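Local coordinates for peptide ABC transporter, peptide-binding protein (Thermus thermophilus, PDB 2D5W) that binds oligopeptides, here a pentapeptide, and probably hands them to an ABC transporter for import into the cell, at residues S28-K33 and P442-F447. Sequence-based numbering, arbitrary orientation.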
loop_
_atom_site.group_PDB
_atom_site.type_symbol
_atom_site.label_atom_id
_atom_site.label_comp_id
_atom_site.label_asym_id
_atom_site.label_seq_id
_atom_site.Cartn_x
_atom_site.Cartn_y
_atom_site.Cartn_z
ATOM N N SER A 28 0.025 0.173 10.635
ATOM C CA SER A 28 -0.794 0.491 9.475
ATOM C C SER A 28 0.061 0.797 8.263
ATOM O O SER A 28 1.011 1.584 8.335
ATOM C CB SER A 28 -1.698 1.695 9.722
ATOM O OG SER A 28 -2.312 2.071 8.497
ATOM N N ASN A 29 -0.288 0.173 7.149
ATOM C CA ASN A 29 0.404 0.405 5.899
ATOM C C ASN A 29 -0.624 0.929 4.889
ATOM O O ASN A 29 -0.474 0.763 3.682
ATOM C CB ASN A 29 1.059 -0.884 5.402
ATOM C CG ASN A 29 1.947 -0.650 4.207
ATOM O OD1 ASN A 29 2.636 0.365 4.125
ATOM N ND2 ASN A 29 1.947 -1.595 3.275
ATOM N N GLN A 30 -1.672 1.565 5.404
ATOM C CA GLN A 30 -2.724 2.137 4.567
ATOM C C GLN A 30 -2.160 3.107 3.544
ATOM O O GLN A 30 -1.290 3.923 3.859
ATOM C CB GLN A 30 -3.715 2.922 5.420
ATOM C CG GLN A 30 -4.655 2.110 6.273
ATOM C CD GLN A 30 -5.279 2.973 7.346
ATOM O OE1 GLN A 30 -4.621 3.339 8.320
ATOM N NE2 GLN A 30 -6.542 3.331 7.162
ATOM N N ALA A 31 -2.675 3.035 2.325
ATOM C CA ALA A 31 -2.249 3.947 1.280
ATOM C C ALA A 31 -2.524 5.395 1.699
ATOM O O ALA A 31 -1.708 6.278 1.443
ATOM C CB ALA A 31 -2.981 3.632 -0.023
ATOM N N ILE A 32 -3.655 5.645 2.355
ATOM C CA ILE A 32 -3.968 7.017 2.749
ATOM C C ILE A 32 -2.946 7.550 3.750
ATOM O O ILE A 32 -2.579 8.728 3.704
ATOM C CB ILE A 32 -5.428 7.148 3.315
ATOM C CG1 ILE A 32 -5.733 8.616 3.645
ATOM C CG2 ILE A 32 -5.612 6.277 4.549
ATOM C CD1 ILE A 32 -5.634 9.563 2.466
ATOM N N LYS A 33 -2.471 6.686 4.641
ATOM C CA LYS A 33 -1.468 7.080 5.625
ATOM C C LYS A 33 -0.167 7.488 4.918
ATOM O O LYS A 33 0.423 8.521 5.227
ATOM C CB LYS A 33 -1.225 5.915 6.588
ATOM C CG LYS A 33 -0.135 6.128 7.631
ATOM C CD LYS A 33 -0.146 4.958 8.611
ATOM C CE LYS A 33 1.023 4.977 9.579
ATOM N NZ LYS A 33 2.228 4.306 9.016
ATOM N N PRO A 442 -14.517 0.014 8.726
ATOM C CA PRO A 442 -13.706 1.079 8.125
ATOM C C PRO A 442 -12.280 0.650 7.793
ATOM O O PRO A 442 -11.744 -0.296 8.378
ATOM C CB PRO A 442 -13.709 2.172 9.195
ATOM C CG PRO A 442 -14.964 1.917 9.969
ATOM C CD PRO A 442 -15.000 0.414 10.060
ATOM N N SER A 443 -11.679 1.370 6.852
ATOM C CA SER A 443 -10.301 1.150 6.438
ATOM C C SER A 443 -9.381 1.161 7.665
ATOM O O SER A 443 -8.489 0.324 7.791
ATOM C CB SER A 443 -9.899 2.259 5.456
ATOM O OG SER A 443 -8.496 2.333 5.272
ATOM N N ALA A 444 -9.618 2.108 8.571
ATOM C CA ALA A 444 -8.804 2.240 9.780
ATOM C C ALA A 444 -8.876 1.008 10.678
ATOM O O ALA A 444 -8.023 0.820 11.550
ATOM C CB ALA A 444 -9.227 3.481 10.557
ATOM N N VAL A 445 -9.895 0.182 10.473
ATOM C CA VAL A 445 -10.064 -1.042 11.247
ATOM C C VAL A 445 -9.538 -2.268 10.499
ATOM O O VAL A 445 -8.679 -2.988 11.005
ATOM C CB VAL A 445 -11.556 -1.286 11.600
ATOM C CG1 VAL A 445 -11.723 -2.657 12.248
ATOM C CG2 VAL A 445 -12.049 -0.205 12.550
ATOM N N VAL A 446 -10.026 -2.492 9.281
ATOM C CA VAL A 446 -9.616 -3.678 8.534
ATOM C C VAL A 446 -8.173 -3.702 8.057
ATOM O O VAL A 446 -7.612 -4.775 7.832
ATOM C CB VAL A 446 -10.554 -3.947 7.322
ATOM C CG1 VAL A 446 -11.988 -4.106 7.805
ATOM C CG2 VAL A 446 -10.448 -2.827 6.294
ATOM N N PHE A 447 -7.557 -2.532 7.916
ATOM C CA PHE A 447 -6.176 -2.478 7.455
ATOM C C PHE A 447 -5.165 -2.328 8.591
ATOM O O PHE A 447 -3.971 -2.165 8.345
ATOM C CB PHE A 447 -6.011 -1.360 6.420
ATOM C CG PHE A 447 -6.812 -1.578 5.158
ATOM C CD1 PHE A 447 -7.388 -0.497 4.503
ATOM C CD2 PHE A 447 -6.996 -2.857 4.625
ATOM C CE1 PHE A 447 -8.137 -0.675 3.342
ATOM C CE2 PHE A 447 -7.746 -3.045 3.457
ATOM C CZ PHE A 447 -8.316 -1.950 2.820
HETATM O O HOH W 1 -2.239 -1.604 6.256
#
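Ser-443 OG is gripped by two side-chain amides: Gln-30 NE2 donates to it at 2.9 Å, and Gln-14 OE1, the stronger partner of this hydroxyl, hydrogen-bonds to it as well. The N-H of Gln-30 points nearly straight at the hydroxyl, at 159°, and OG lies almost in the plane of the amide. With CG anti to its carbonyl carbon (chi1 -73°) and the chain extended beyond, Gln-30 carries its amide across to the first turn of helix 443-446. Both ends of that amide are tied down, which fixes its flip: NE2 also gives a hydrogen bond to Glu-15 O, while OE1 accepts from Arg-17 N and from Ser-28 OG. The Ser-28 OG to Gln-30 OE1 bond is short, 2.6 Å, and sits in the carbonyl plane on a lone pair. Ser-28 OG also accepts from Gln-30 N at 3.2 Å, closing an ST turn at the entry to helix 31-40, whose N-cap is Gln-30. This is the peptide-binding cleft of a family 5 solute-binding protein, and both segments reach the ligand: Ala-31 by a backbone hydrogen bond, Phe-447 by packing its side chain on an apolar one of the peptide. Nearer the backbone, the aliphatic part of Gln-30 rests on Phe-447, CG to CB at 3.7 Å, and the same CG approaches the ring obliquely near CD1. Val-446 CG2 sits over the centre of one face of the Phe-447 ring, 3.8 Å above the plane. One water links the backbones, accepting from Asn-29 N and donating to Phe-447 O, each at 2.8 Å. Lys-33 NZ reaches back to Ser-28 O at 3.1 Å and forms a salt bridge with Asp-22.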